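Local coordinates for Low molecular weight phosphotyrosine protein phosphatase 1 (Drosophila melanogaster, PDB 7CUY) that probably removes phosphate from tyrosine-phosphorylated proteins and hydrolyses small aryl and acyl phosphates, as a cytoplasmic low molecular weight tyrosine phosphatase, at residues Lys4-Cys9 against Ile69-Arg74; Ser16-Val21 against Thr136-Cys141; Ala40-Trp45 against Ser93-Leu98. All coordinates share one frame; numbering follows the deposited sequence.

Interaction 1 (Lys4-Cys9 against Ile69-Arg74); sequences KVLMIC and IVRQIR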
loop_
_atom_site.group_PDB
_atom_site.type_symbol
_atom_site.label_atom_id
_atom_site.label_comp_id
_atom_site.label_asym_id
_atom_site.label_seq_id
_atom_site.Cartn_x
_atom_site.Cartn_y
_atom_site.Cartn_z
ATOM N N LYS A 4 -7.323 -9.804 5.730
ATOM C CA LYS A 4 -7.497 -8.783 4.709
ATOM C C LYS A 4 -6.585 -7.600 4.998
ATOM O O LYS A 4 -6.584 -7.082 6.116
ATOM C CB LYS A 4 -8.959 -8.356 4.629
ATOM C CG LYS A 4 -9.856 -9.439 4.019
ATOM C CD LYS A 4 -11.276 -8.951 3.800
ATOM C CE LYS A 4 -12.194 -10.061 3.265
ATOM N NZ LYS A 4 -13.388 -10.302 4.134
ATOM N N VAL A 5 -5.825 -7.175 3.979
ATOM C CA VAL A 5 -4.853 -6.082 4.065
ATOM C C VAL A 5 -5.270 -4.998 3.077
ATOM O O VAL A 5 -5.594 -5.306 1.924
ATOM C CB VAL A 5 -3.422 -6.565 3.741
ATOM C CG1 VAL A 5 -2.468 -5.378 3.560
ATOM C CG2 VAL A 5 -2.887 -7.481 4.835
ATOM N N LEU A 6 -5.243 -3.736 3.513
ATOM C CA LEU A 6 -5.610 -2.588 2.676
ATOM C C LEU A 6 -4.459 -1.595 2.635
ATOM O O LEU A 6 -4.051 -1.080 3.682
ATOM C CB LEU A 6 -6.871 -1.906 3.212
ATOM C CG LEU A 6 -7.443 -0.740 2.389
ATOM C CD1 LEU A 6 -7.922 -1.213 0.997
ATOM C CD2 LEU A 6 -8.571 -0.033 3.139
ATOM N N MET A 7 -3.925 -1.322 1.445
ATOM C CA MET A 7 -2.877 -0.307 1.307
ATOM C C MET A 7 -3.484 1.050 0.969
ATOM O O MET A 7 -4.274 1.155 0.035
ATOM C CB MET A 7 -1.870 -0.691 0.224
ATOM C CG MET A 7 -1.268 -2.065 0.414
ATOM S SD MET A 7 -0.207 -2.153 1.854
ATOM C CE MET A 7 0.611 -3.755 1.565
ATOM N N ILE A 8 -3.072 2.096 1.692
ATOM C CA ILE A 8 -3.630 3.441 1.555
ATOM C C ILE A 8 -2.500 4.408 1.227
ATOM O O ILE A 8 -1.444 4.382 1.876
ATOM C CB ILE A 8 -4.319 3.899 2.865
ATOM C CG1 ILE A 8 -5.494 2.994 3.230
ATOM C CG2 ILE A 8 -4.731 5.356 2.799
ATOM C CD1 ILE A 8 -6.473 2.802 2.103
ATOM N N CYS A 9 -2.730 5.289 0.262
ATOM C CA CYS A 9 -1.903 6.484 0.159
ATOM C C CYS A 9 -2.834 7.660 -0.125
ATOM O O CYS A 9 -4.064 7.539 -0.029
ATOM C CB CYS A 9 -0.796 6.313 -0.884
ATOM S SG CYS A 9 -1.365 6.120 -2.588
ATOM N N ILE A 69 -8.390 -0.074 -10.218
ATOM C CA ILE A 69 -9.174 1.142 -10.410
ATOM C C ILE A 69 -9.222 1.893 -9.088
ATOM O O ILE A 69 -9.579 1.311 -8.056
ATOM C CB ILE A 69 -10.603 0.837 -10.891
ATOM C CG1 ILE A 69 -10.591 -0.027 -12.155
ATOM C CG2 ILE A 69 -11.348 2.141 -11.161
ATOM C CD1 ILE A 69 -11.945 -0.118 -12.828
ATOM N N VAL A 70 -8.910 3.191 -9.128
ATOM C CA VAL A 70 -8.850 4.009 -7.918
ATOM C C VAL A 70 -10.216 4.090 -7.254
ATOM O O VAL A 70 -11.201 4.527 -7.861
ATOM C CB VAL A 70 -8.329 5.415 -8.238
ATOM C CG1 VAL A 70 -8.420 6.305 -7.000
ATOM C CG2 VAL A 70 -6.901 5.353 -8.763
ATOM N N ARG A 71 -10.273 3.713 -5.984
ATOM C CA ARG A 71 -11.427 3.994 -5.151
ATOM C C ARG A 71 -10.960 4.704 -3.890
ATOM O O ARG A 71 -9.776 4.655 -3.512
ATOM C CB ARG A 71 -12.206 2.716 -4.786
ATOM C CG ARG A 71 -11.687 1.998 -3.544
ATOM C CD ARG A 71 -12.594 0.848 -3.130
ATOM N NE ARG A 71 -11.969 -0.045 -2.152
ATOM C CZ ARG A 71 -12.017 0.127 -0.831
ATOM N NH1 ARG A 71 -12.665 1.165 -0.301
ATOM N NH2 ARG A 71 -11.409 -0.744 -0.030
ATOM N N GLN A 72 -11.906 5.371 -3.233
ATOM C CA GLN A 72 -11.615 6.099 -2.013
ATOM C C GLN A 72 -11.930 5.233 -0.802
ATOM O O GLN A 72 -12.874 4.432 -0.819
ATOM C CB GLN A 72 -12.401 7.407 -1.956
ATOM C CG GLN A 72 -11.749 8.451 -1.102
ATOM C CD GLN A 72 -12.554 9.721 -1.053
ATOM O OE1 GLN A 72 -13.621 9.809 -1.667
ATOM N NE2 GLN A 72 -12.051 10.717 -0.330
ATOM N N ILE A 73 -11.120 5.392 0.246
ATOM C CA ILE A 73 -11.357 4.670 1.483
ATOM C C ILE A 73 -12.740 5.032 2.021
ATOM O O ILE A 73 -13.243 6.150 1.826
ATOM C CB ILE A 73 -10.242 5.001 2.493
ATOM C CG1 ILE A 73 -10.334 4.136 3.756
ATOM C CG2 ILE A 73 -10.273 6.479 2.879
ATOM C CD1 ILE A 73 -9.112 4.294 4.692
ATOM N N ARG A 74 -13.377 4.068 2.678
ATOM C CA ARG A 74 -14.654 4.292 3.337
ATOM C C ARG A 74 -14.576 3.799 4.778
ATOM O O ARG A 74 -13.684 3.034 5.156
ATOM C CB ARG A 74 -15.798 3.601 2.580
ATOM C CG ARG A 74 -15.439 2.244 2.051
ATOM C CD ARG A 74 -16.612 1.583 1.338
ATOM N NE ARG A 74 -16.158 0.499 0.469
ATOM C CZ ARG A 74 -16.019 0.614 -0.851
ATOM N NH1 ARG A 74 -16.311 1.763 -1.450
ATOM N NH2 ARG A 74 -15.586 -0.412 -1.574
#
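Ile8 and Ile73 bring the two backbones nearest, their CA atoms 7.8 Å apart, where the irregular loop 69-74 passes strand 3-9. At that separation the main chains do not pair, and side chains fill the interval. Leu6 and Ile8, two residues apart on the strand, serve the same face of the sheet, while Met7 between them packs on helix 15-29 beyond the other face. Ile8 and Ile73 meet at about a right angle: CD1 of Ile73 touches CD1 of Ile8 at 4.0 Å and lies almost as near its CG1. Ile73 holds CG1 anti to its backbone N (chi1 -173°) with the next torsion extended too, which carries CD1 across to the strand. Leu6 approaches Arg71 from the opposite direction, and its CD1 comes within 3.7 Å of Arg71 NH2, a methyl set obliquely to the guanidinium plane. Two salt bridges hold that group, NH2 to Asp38 and NH1 to Asp77, while the bond from NH1 to Gln72 O (3.3 Å) is weak and bent. Arg74 lays its NH2 over one guanidinium face of Arg71, and the two carboxylates probably ease this pairing of like charges. This is a loop hydrogen-bonded to the end of edge strand 35-41 of a parallel alpha/beta sheet, its side chains reaching over to inner strand 3-9, which ends at Cys9, by similarity the nucleophile that opens the CX5R phosphate-binding loop.

Interaction 2 (Ser16-Val21 against Thr136-Cys141); sequences SPIAEV and TAYQQC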
loop_
_atom_site.group_PDB
_atom_site.type_symbol
_atom_site.label_atom_id
_atom_site.label_comp_id
_atom_site.label_asym_id
_atom_site.label_seq_id
_atom_site.Cartn_x
_atom_site.Cartn_y
_atom_site.Cartn_z
ATOM N N SER A 16 0.306 3.316 -3.183
ATOM C CA SER A 16 -0.400 2.126 -2.705
ATOM C C SER A 16 -0.740 1.093 -3.790
ATOM O O SER A 16 -0.878 -0.090 -3.455
ATOM C CB SER A 16 -1.680 2.529 -1.945
ATOM O OG SER A 16 -2.501 3.427 -2.665
ATOM N N PRO A 17 -0.912 1.452 -5.072
ATOM C CA PRO A 17 -1.098 0.387 -6.068
ATOM C C PRO A 17 0.143 -0.461 -6.232
ATOM O O PRO A 17 0.026 -1.670 -6.444
ATOM C CB PRO A 17 -1.440 1.148 -7.360
ATOM C CG PRO A 17 -1.899 2.462 -6.931
ATOM C CD PRO A 17 -1.123 2.779 -5.683
ATOM N N ILE A 18 1.328 0.143 -6.138
ATOM C CA ILE A 18 2.563 -0.633 -6.119
ATOM C C ILE A 18 2.581 -1.539 -4.895
ATOM O O ILE A 18 2.825 -2.744 -4.999
ATOM C CB ILE A 18 3.784 0.312 -6.150
ATOM C CG1 ILE A 18 3.951 0.958 -7.529
ATOM C CG2 ILE A 18 5.061 -0.401 -5.712
ATOM C CD1 ILE A 18 4.983 2.116 -7.540
ATOM N N ALA A 19 2.301 -0.967 -3.714
ATOM C CA ALA A 19 2.315 -1.748 -2.481
ATOM C C ALA A 19 1.291 -2.875 -2.534
ATOM O O ALA A 19 1.545 -3.985 -2.046
ATOM C CB ALA A 19 2.064 -0.832 -1.271
ATOM N N GLU A 20 0.134 -2.619 -3.133
ATOM C CA GLU A 20 -0.846 -3.682 -3.293
ATOM C C GLU A 20 -0.326 -4.776 -4.213
ATOM O O GLU A 20 -0.446 -5.965 -3.907
ATOM C CB GLU A 20 -2.156 -3.122 -3.834
ATOM C CG GLU A 20 -3.165 -4.225 -4.123
ATOM C CD GLU A 20 -4.330 -3.744 -4.938
ATOM O OE1 GLU A 20 -4.342 -2.553 -5.329
ATOM O OE2 GLU A 20 -5.245 -4.548 -5.161
ATOM N N VAL A 21 0.255 -4.397 -5.350
ATOM C CA VAL A 21 0.725 -5.409 -6.292
ATOM C C VAL A 21 1.926 -6.165 -5.716
ATOM O O VAL A 21 2.051 -7.397 -5.873
ATOM C CB VAL A 21 1.051 -4.757 -7.648
ATOM C CG1 VAL A 21 1.821 -5.728 -8.518
ATOM C CG2 VAL A 21 -0.224 -4.326 -8.358
ATOM N N THR A 136 11.924 3.711 -6.244
ATOM C CA THR A 136 12.385 3.565 -4.864
ATOM C C THR A 136 11.238 3.131 -3.957
ATOM O O THR A 136 11.434 2.298 -3.064
ATOM C CB THR A 136 13.076 4.841 -4.342
ATOM O OG1 THR A 136 12.210 5.589 -3.478
ATOM C CG2 THR A 136 13.524 5.712 -5.463
ATOM N N ALA A 137 10.028 3.645 -4.201
ATOM C CA ALA A 137 8.847 3.122 -3.522
ATOM C C ALA A 137 8.705 1.614 -3.740
ATOM O O ALA A 137 8.396 0.860 -2.807
ATOM C CB ALA A 137 7.598 3.853 -4.017
ATOM N N TYR A 138 8.900 1.159 -4.978
ATOM C CA TYR A 138 8.835 -0.271 -5.249
ATOM C C TYR A 138 9.868 -1.032 -4.414
ATOM O O TYR A 138 9.536 -2.014 -3.738
ATOM C CB TYR A 138 9.026 -0.532 -6.749
ATOM C CG TYR A 138 9.157 -2.006 -7.066
ATOM C CD1 TYR A 138 8.040 -2.767 -7.336
ATOM C CD2 TYR A 138 10.404 -2.635 -7.071
ATOM C CE1 TYR A 138 8.138 -4.113 -7.605
ATOM C CE2 TYR A 138 10.515 -3.986 -7.337
ATOM C CZ TYR A 138 9.378 -4.721 -7.605
ATOM O OH TYR A 138 9.466 -6.074 -7.876
ATOM N N GLN A 139 11.128 -0.585 -4.436
ATOM C CA GLN A 139 12.156 -1.246 -3.639
ATOM C C GLN A 139 11.766 -1.297 -2.165
ATOM O O GLN A 139 11.954 -2.323 -1.499
ATOM C CB GLN A 139 13.505 -0.540 -3.813
ATOM C CG GLN A 139 14.150 -0.755 -5.174
ATOM C CD GLN A 139 15.678 -0.877 -5.113
ATOM O OE1 GLN A 139 16.311 -0.698 -4.053
ATOM N NE2 GLN A 139 16.276 -1.224 -6.252
ATOM N N GLN A 140 11.213 -0.201 -1.639
ATOM C CA GLN A 140 10.811 -0.172 -0.236
ATOM C C GLN A 140 9.690 -1.165 0.039
ATOM O O GLN A 140 9.737 -1.915 1.021
ATOM C CB GLN A 140 10.379 1.241 0.158
ATOM C CG GLN A 140 11.522 2.239 0.205
ATOM C CD GLN A 140 11.033 3.677 0.322
ATOM O OE1 GLN A 140 10.471 4.229 -0.625
ATOM N NE2 GLN A 140 11.259 4.291 1.474
ATOM N N CYS A 141 8.669 -1.174 -0.815
ATOM C CA CYS A 141 7.557 -2.101 -0.650
ATOM C C CYS A 141 8.017 -3.558 -0.700
ATOM O O CYS A 141 7.487 -4.411 0.019
ATOM C CB CYS A 141 6.510 -1.831 -1.731
ATOM S SG CYS A 141 5.684 -0.229 -1.520
#
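Ile18 of helix 15-29 points its CG2 methyl into helix 132-153, between Tyr138 and Cys141. This is helix-helix packing in the three-layer alpha/beta fold of the low molecular weight phosphatases, where both helices belong to the layer on one face of the parallel sheet. The axes of the two short segments approach to 9.3 Å, with an angle of 37° between their N-to-C directions. The side chains of Ile18 and Tyr138 cross at about a right angle. CG2 of Ile18 rests on the root of the tyrosine, 3.8 Å from its CA and 4.1 Å from its CB, and meets the ring obliquely, at CD1. With CG anti to its backbone N (chi1 172°), Tyr138 sends the ring alongside the partner helix to helix 53-61, where it touches Thr58 and Leu59 and stacks with His62. One turn on from Tyr138, Cys141 faces helix 15-29 directly. Ala19 presents no more than a methyl here, which allows the closest CA pair across the segments, Ala19 to Cys141 at 5.6 Å. Ala19 also touches Met7 of strand 3-9, so the same helix packs on the sheet as well as on helix 132-153. The sulfur touches both residues of helix 15-29: Cys141 SG lies 4.2 Å from Ile18 CG2 and 3.7 Å from Ala19 CB.

Interaction 3 (Ala40-Trp45 against Ser93-Leu98); sequences AAIGGW and SELRRL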
loop_
_atom_site.group_PDB
_atom_site.type_symbol
_atom_site.label_atom_id
_atom_site.label_comp_id
_atom_site.label_asym_id
_atom_site.label_seq_id
_atom_site.Cartn_x
_atom_site.Cartn_y
_atom_site.Cartn_z
ATOM N N ALA A 40 -6.649 1.728 -1.533
ATOM C CA ALA A 40 -7.598 2.824 -1.730
ATOM C C ALA A 40 -6.952 4.158 -1.363
ATOM O O ALA A 40 -5.829 4.212 -0.848
ATOM C CB ALA A 40 -8.886 2.599 -0.929
ATOM N N ALA A 41 -7.705 5.238 -1.612
ATOM C CA ALA A 41 -7.223 6.614 -1.539
ATOM C C ALA A 41 -7.852 7.351 -0.366
ATOM O O ALA A 41 -9.039 7.158 -0.081
ATOM C CB ALA A 41 -7.558 7.381 -2.825
ATOM N N ILE A 42 -7.048 8.191 0.311
ATOM C CA ILE A 42 -7.601 9.198 1.226
ATOM C C ILE A 42 -8.475 10.174 0.448
ATOM O O ILE A 42 -9.663 10.348 0.746
ATOM C CB ILE A 42 -6.484 9.959 1.979
ATOM C CG1 ILE A 42 -5.586 9.049 2.830
ATOM C CG2 ILE A 42 -7.079 11.072 2.884
ATOM C CD1 ILE A 42 -6.266 8.429 4.024
ATOM N N GLY A 43 -7.885 10.835 -0.571
ATOM C CA GLY A 43 -8.600 11.838 -1.340
ATOM C C GLY A 43 -9.270 11.284 -2.602
ATOM O O GLY A 43 -8.930 10.202 -3.096
ATOM N N GLY A 44 -10.213 12.060 -3.137
ATOM C CA GLY A 44 -11.103 11.598 -4.185
ATOM C C GLY A 44 -10.786 12.030 -5.599
ATOM O O GLY A 44 -11.544 11.679 -6.511
ATOM N N TRP A 45 -9.674 12.745 -5.819
ATOM C CA TRP A 45 -9.414 13.362 -7.122
ATOM C C TRP A 45 -9.419 12.345 -8.254
ATOM O O TRP A 45 -9.943 12.623 -9.332
ATOM C CB TRP A 45 -8.068 14.095 -7.120
ATOM C CG TRP A 45 -7.823 15.017 -5.972
ATOM C CD1 TRP A 45 -8.239 16.316 -5.851
ATOM C CD2 TRP A 45 -7.071 14.723 -4.783
ATOM N NE1 TRP A 45 -7.802 16.842 -4.652
ATOM C CE2 TRP A 45 -7.090 15.884 -3.977
ATOM C CE3 TRP A 45 -6.413 13.585 -4.311
ATOM C CZ2 TRP A 45 -6.467 15.943 -2.732
ATOM C CZ3 TRP A 45 -5.788 13.646 -3.059
ATOM C CH2 TRP A 45 -5.826 14.816 -2.290
ATOM N N SER A 93 -1.847 10.239 10.048
ATOM C CA SER A 93 -2.760 11.210 10.662
ATOM C C SER A 93 -4.162 11.094 10.079
ATOM O O SER A 93 -5.154 11.046 10.818
ATOM C CB SER A 93 -2.227 12.634 10.477
ATOM O OG SER A 93 -0.937 12.783 11.069
ATOM N N GLU A 94 -4.263 11.022 8.747
ATOM C CA GLU A 94 -5.570 10.907 8.103
ATOM C C GLU A 94 -6.294 9.632 8.527
ATOM O O GLU A 94 -7.495 9.664 8.824
ATOM C CB GLU A 94 -5.409 10.965 6.584
ATOM C CG GLU A 94 -5.112 12.359 6.033
ATOM C CD GLU A 94 -6.334 13.294 6.087
ATOM O OE1 GLU A 94 -6.901 13.633 5.017
ATOM O OE2 GLU A 94 -6.730 13.695 7.199
ATOM N N LEU A 95 -5.589 8.495 8.556
ATOM C CA LEU A 95 -6.240 7.250 8.960
ATOM C C LEU A 95 -6.730 7.322 10.403
ATOM O O LEU A 95 -7.836 6.852 10.719
ATOM C CB LEU A 95 -5.279 6.064 8.780
ATOM C CG LEU A 95 -4.978 5.659 7.338
ATOM C CD1 LEU A 95 -3.783 4.738 7.246
ATOM C CD2 LEU A 95 -6.198 5.017 6.718
ATOM N N ARG A 96 -5.905 7.884 11.298
ATOM C CA ARG A 96 -6.315 8.050 12.688
ATOM C C ARG A 96 -7.617 8.835 12.780
ATOM O O ARG A 96 -8.532 8.452 13.519
ATOM C CB ARG A 96 -5.220 8.756 13.492
ATOM C CG ARG A 96 -4.092 7.866 14.014
ATOM C CD ARG A 96 -3.266 8.577 15.118
ATOM N NE ARG A 96 -2.733 9.852 14.643
ATOM C CZ ARG A 96 -3.283 11.028 14.928
ATOM N NH1 ARG A 96 -4.366 11.072 15.705
ATOM N NH2 ARG A 96 -2.758 12.148 14.431
ATOM N N ARG A 97 -7.732 9.932 12.035
ATOM C CA ARG A 97 -8.959 10.711 12.166
ATOM C C ARG A 97 -10.150 9.992 11.541
ATOM O O ARG A 97 -11.275 10.142 12.025
ATOM C CB ARG A 97 -8.790 12.109 11.564
ATOM C CG ARG A 97 -9.371 12.282 10.186
ATOM C CD ARG A 97 -9.451 13.743 9.729
ATOM N NE ARG A 97 -9.196 13.786 8.289
ATOM C CZ ARG A 97 -10.115 13.543 7.356
ATOM N NH1 ARG A 97 -11.363 13.268 7.707
ATOM N NH2 ARG A 97 -9.791 13.578 6.065
ATOM N N LEU A 98 -9.925 9.171 10.508
ATOM C CA LEU A 98 -11.029 8.478 9.846
ATOM C C LEU A 98 -11.534 7.246 10.601
ATOM O O LEU A 98 -12.730 6.944 10.544
ATOM C CB LEU A 98 -10.610 8.070 8.439
ATOM C CG LEU A 98 -10.628 9.209 7.421
ATOM C CD1 LEU A 98 -9.872 8.796 6.155
ATOM C CD2 LEU A 98 -12.067 9.551 7.108
#
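Ile42 meets Glu94 with two methyls, where the chain leaves strand 35-41 of the parallel alpha/beta fold of the low molecular weight phosphatases and turns toward helix 89-98. CG2 of Ile42 lies 3.3 Å from Glu94 OE1, and CD1 of Ile42 packs on Glu94 CB at 3.7 Å. CD1 also reaches the helix's apolar side, 4.2 Å from Leu98 CD1 and slightly farther from CD2 of Leu95. Glu94 crosses the isoleucine obliquely, its chain bent about CB-CG (chi2 -72°), which brings OE1 over CG2. Further out, Arg97, three residues on in the helix, grips that carboxylate side-on through NE and NH2, one oxygen each, and fixes its rotation. Without the carboxylate, as with an alanine here, Arg97 would probably lose its mate and be free to turn, and CG2 of Ile42 would lose its cover. Ile42 itself is positioned by backbone bonding with Cys9 and by Gln72, whose NE2 binds its carbonyl oxygen, while Phe78 of helix 77-80 backs both leucines. In the salt bridge, Arg97 NE meets Glu94 OE2 at 2.7 Å on the syn side, 34° out of the carboxylate plane.

The chain order is 4-9, 16-21, 40-45, 69-74, 93-98, 136-141: interaction 1 crosses both others, and interaction 3 is nested inside interaction 2. Strand 3-9, helix 15-29 and strand 35-41 form a beta-alpha-beta crossover that links all three. Interactions 1 and 3, centres about 9 Å apart, lie on neighbouring strands, 3-9 and 35-41, joined by Ile73 N to Ala41 O (2.7 Å, a probable hydrogen bond). Interaction 2 lies between helices 15-29 and 132-153, its centre about 14 Å and 18 Å from theirs. The contacts thus lie on both sides of the sheet near the C-terminal end of strand 3-9, where Cys9 (SG 2.9 Å from Ser16 OG), by similarity the nucleophile, begins the phosphate-binding loop.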